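Local coordinates for proteolytically activated form of PPO4 Tyrosinase (Agaricus bisporus var. bisporus H97, PDB 4OUA), which uses a pair of copper ions to hydroxylate monophenols and oxidise the resulting o-diphenols to o-quinones, the first step of melanin synthesis, at residues 206-211 with 254-259. Numbering follows the deposited sequence.
With CU1 (copper (I) ion), chain D.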
ATOM      1  N   GLY A 206     -14.343 -14.248  -9.717  1.00 40.15           N
ATOM      2  CA  GLY A 206     -14.997 -15.407  -9.140  1.00 37.61           C
ATOM      3  C   GLY A 206     -14.340 -15.847  -7.846  1.00 40.75           C
ATOM      4  O   GLY A 206     -15.018 -16.210  -6.885  1.00 42.44           O
ATOM      5  N   LYS A 207     -13.011 -15.809  -7.824  1.00 38.87           N
ATOM      6  CA  LYS A 207     -12.245 -16.204  -6.649  1.00 33.71           C
ATOM      7  C   LYS A 207     -12.530 -15.284  -5.466  1.00 42.09           C
ATOM      8  O   LYS A 207     -12.751 -15.745  -4.346  1.00 42.08           O
ATOM      9  CB  LYS A 207     -10.747 -16.201  -6.964  1.00 32.58           C
ATOM     10  CG  LYS A 207      -9.876 -16.734  -5.842  1.00 30.11           C
ATOM     11  CD  LYS A 207      -8.415 -16.368  -6.055  1.00 37.29           C
ATOM     12  CE  LYS A 207      -7.902 -16.868  -7.393  1.00 40.43           C
ATOM     13  NZ  LYS A 207      -6.473 -16.505  -7.605  1.00 35.29           N
ATOM     14  N   LEU A 208     -12.523 -13.981  -5.727  1.00 38.47           N
ATOM     15  CA  LEU A 208     -12.770 -12.983  -4.692  1.00 34.94           C
ATOM     16  C   LEU A 208     -14.171 -13.118  -4.108  1.00 43.66           C
ATOM     17  O   LEU A 208     -14.359 -13.030  -2.893  1.00 43.97           O
ATOM     18  CB  LEU A 208     -12.571 -11.574  -5.253  1.00 37.22           C
ATOM     19  CG  LEU A 208     -11.154 -11.000  -5.174  1.00 42.55           C
ATOM     20  CD1 LEU A 208     -10.106 -12.074  -5.426  1.00 42.62           C
ATOM     21  CD2 LEU A 208     -10.991  -9.836  -6.142  1.00 33.89           C
ATOM     22  N   ASP A 209     -15.150 -13.336  -4.980  1.00 42.90           N
ATOM     23  CA  ASP A 209     -16.539 -13.452  -4.558  1.00 40.38           C
ATOM     24  C   ASP A 209     -16.720 -14.600  -3.566  1.00 43.72           C
ATOM     25  O   ASP A 209     -17.473 -14.484  -2.598  1.00 42.66           O
ATOM     26  CB  ASP A 209     -17.448 -13.648  -5.773  1.00 41.71           C
ATOM     27  CG  ASP A 209     -18.906 -13.395  -5.454  1.00 51.52           C
ATOM     28  OD1 ASP A 209     -19.183 -12.552  -4.576  1.00 61.31           O
ATOM     29  OD2 ASP A 209     -19.775 -14.035  -6.082  1.00 63.61           O
ATOM     30  N   LEU A 210     -16.014 -15.701  -3.802  1.00 44.50           N
ATOM     31  CA  LEU A 210     -16.104 -16.878  -2.939  1.00 37.60           C
ATOM     32  C   LEU A 210     -15.328 -16.698  -1.637  1.00 42.60           C
ATOM     33  O   LEU A 210     -15.755 -17.168  -0.583  1.00 43.28           O
ATOM     34  CB  LEU A 210     -15.596 -18.121  -3.675  1.00 43.54           C
ATOM     35  CG  LEU A 210     -16.486 -18.670  -4.789  1.00 49.99           C
ATOM     36  CD1 LEU A 210     -15.860 -19.911  -5.406  1.00 53.58           C
ATOM     37  CD2 LEU A 210     -17.877 -18.974  -4.257  1.00 39.85           C
ATOM     38  N   GLU A 211     -14.188 -16.018  -1.712  1.00 47.04           N
ATOM     39  CA  GLU A 211     -13.333 -15.825  -0.545  1.00 42.69           C
ATOM     40  C   GLU A 211     -13.792 -14.650   0.319  1.00 40.61           C
ATOM     41  O   GLU A 211     -13.226 -14.397   1.382  1.00 39.06           O
ATOM     42  CB  GLU A 211     -11.880 -15.616  -0.977  1.00 37.02           C
ATOM     43  CG  GLU A 211     -11.236 -16.834  -1.627  1.00 40.62           C
ATOM     44  CD  GLU A 211     -11.012 -17.977  -0.650  1.00 57.31           C
ATOM     45  OE1 GLU A 211     -11.221 -17.780   0.566  1.00 60.95           O
ATOM     46  OE2 GLU A 211     -10.624 -19.076  -1.101  1.00 70.90           O
ATOM     47  N   HIS A 254      -2.622 -11.002  -1.326  1.00 29.87           N
ATOM     48  CA  HIS A 254      -1.575 -11.169  -2.331  1.00 32.99           C
ATOM     49  C   HIS A 254      -1.777 -12.475  -3.086  1.00 33.47           C
ATOM     50  O   HIS A 254      -1.525 -12.554  -4.288  1.00 33.93           O
ATOM     51  CB  HIS A 254      -0.187 -11.132  -1.687  1.00 29.21           C
ATOM     52  CG  HIS A 254       0.280  -9.754  -1.335  1.00 37.33           C
ATOM     53  ND1 HIS A 254       0.658  -8.831  -2.286  1.00 35.69           N
ATOM     54  CD2 HIS A 254       0.432  -9.143  -0.135  1.00 38.66           C
ATOM     55  CE1 HIS A 254       1.021  -7.710  -1.688  1.00 36.13           C
ATOM     56  NE2 HIS A 254       0.890  -7.870  -0.383  1.00 35.88           N
ATOM     57  N   GLY A 255      -2.223 -13.508  -2.379  1.00 30.51           N
ATOM     58  CA  GLY A 255      -2.486 -14.803  -2.979  1.00 31.02           C
ATOM     59  C   GLY A 255      -3.678 -14.782  -3.914  1.00 31.00           C
ATOM     60  O   GLY A 255      -3.620 -15.328  -5.014  1.00 37.85           O
ATOM     61  N   PHE A 256      -4.762 -14.151  -3.473  1.00 33.64           N
ATOM     62  CA  PHE A 256      -5.984 -14.075  -4.267  1.00 32.29           C
ATOM     63  C   PHE A 256      -5.737 -13.418  -5.619  1.00 33.89           C
ATOM     64  O   PHE A 256      -6.253 -13.866  -6.641  1.00 44.83           O
ATOM     65  CB  PHE A 256      -7.071 -13.301  -3.514  1.00 37.41           C
ATOM     66  CG  PHE A 256      -7.565 -13.990  -2.274  1.00 36.83           C
ATOM     67  CD1 PHE A 256      -7.313 -15.336  -2.062  1.00 35.72           C
ATOM     68  CD2 PHE A 256      -8.286 -13.291  -1.320  1.00 32.06           C
ATOM     69  CE1 PHE A 256      -7.770 -15.967  -0.922  1.00 36.92           C
ATOM     70  CE2 PHE A 256      -8.745 -13.918  -0.181  1.00 28.42           C
ATOM     71  CZ  PHE A 256      -8.486 -15.256   0.019  1.00 34.06           C
ATOM     72  N   VAL A 257      -4.942 -12.355  -5.616  1.00 36.85           N
ATOM     73  CA  VAL A 257      -4.729 -11.550  -6.812  1.00 36.94           C
ATOM     74  C   VAL A 257      -3.642 -12.115  -7.720  1.00 36.34           C
ATOM     75  O   VAL A 257      -3.796 -12.143  -8.942  1.00 39.46           O
ATOM     76  CB  VAL A 257      -4.359 -10.100  -6.444  1.00 29.91           C
ATOM     77  CG1 VAL A 257      -4.015  -9.308  -7.694  1.00 29.92           C
ATOM     78  CG2 VAL A 257      -5.495  -9.440  -5.680  1.00 23.62           C
ATOM     79  N   GLY A 258      -2.544 -12.565  -7.123  1.00 31.27           N
ATOM     80  CA  GLY A 258      -1.386 -12.990  -7.888  1.00 36.98           C
ATOM     81  C   GLY A 258      -1.350 -14.461  -8.256  1.00 39.41           C
ATOM     82  O   GLY A 258      -0.825 -14.828  -9.307  1.00 42.98           O
ATOM     83  N   ARG A 259      -1.909 -15.305  -7.396  1.00 37.52           N
ATOM     84  CA  ARG A 259      -1.817 -16.750  -7.577  1.00 40.67           C
ATOM     85  C   ARG A 259      -2.976 -17.315  -8.398  1.00 40.18           C
ATOM     86  O   ARG A 259      -4.103 -17.416  -7.913  1.00 38.98           O
ATOM     87  CB  ARG A 259      -1.756 -17.445  -6.215  1.00 46.31           C
ATOM     88  CG  ARG A 259      -1.420 -18.928  -6.269  1.00 41.29           C
ATOM     89  CD  ARG A 259      -0.017 -19.160  -6.805  1.00 49.62           C
ATOM     90  NE  ARG A 259       0.452 -20.516  -6.531  1.00 63.00           N
ATOM     91  CZ  ARG A 259       0.209 -21.565  -7.310  1.00 63.97           C
ATOM     92  NH1 ARG A 259      -0.501 -21.420  -8.421  1.00 57.39           N
ATOM     93  NH2 ARG A 259       0.677 -22.759  -6.978  1.00 62.68           N
TER
HETATM   94 CU   CU1 D 402       2.023  -6.942   0.968  0.92 30.62          CU
HETATM   95  O   HOH W   1       4.236  -7.362   1.253  0.90 42.65           O
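K207 reaches across from helix 201-224 to the C-terminal end of helix 246-258 with its ammonium group, binding two backbone carbonyls at once. Its NZ donates to F256 O at 2.8 Å, in the last turn of the helix, and to the O of R259, the first residue past the helix, at 2.6 Å. In both bonds the nitrogen stands some 30° out of the carbonyl plane. CG lies anti to the backbone N (chi1 -174°), and the chain stays extended until a bend at chi3 sets CE; CD and CE run close by F256 O on the way. N192 OD1 gives NZ a third partner, and the positive charge, set at the negative end of the helix dipole, is probably stabilised there. An alanine here would remove the ammonium and would probably leave F256 O and R259 O without this shared donor and the turn after the helix less firmly tied to helix 201-224.

One turn further along helix 201-224, E211 CG lies over a face of the F256 ring, 3.9 Å from its centroid in a CH-pi contact, while CB meets CZ and CE2 near the tip of the ring. The carboxylate runs on past the rim at CZ and CE1, its plane turned 21° from that of the ring. L208 adds an apolar contact lower on the same side chain, CD1 to F256 CB at 3.8 Å, and also packs on L137 and P139.

Helical segments 206-211 and 254-258 run roughly antiparallel, their axes coming within 10.1 Å. On the face of the same helix turned to the active site, H254 binds copper through NE2 at 2.0 Å, alongside H250 and H282; this three-histidine site, with two ligands one helical turn apart, is characteristic of CuB in the type 3 dicopper centre of tyrosinases.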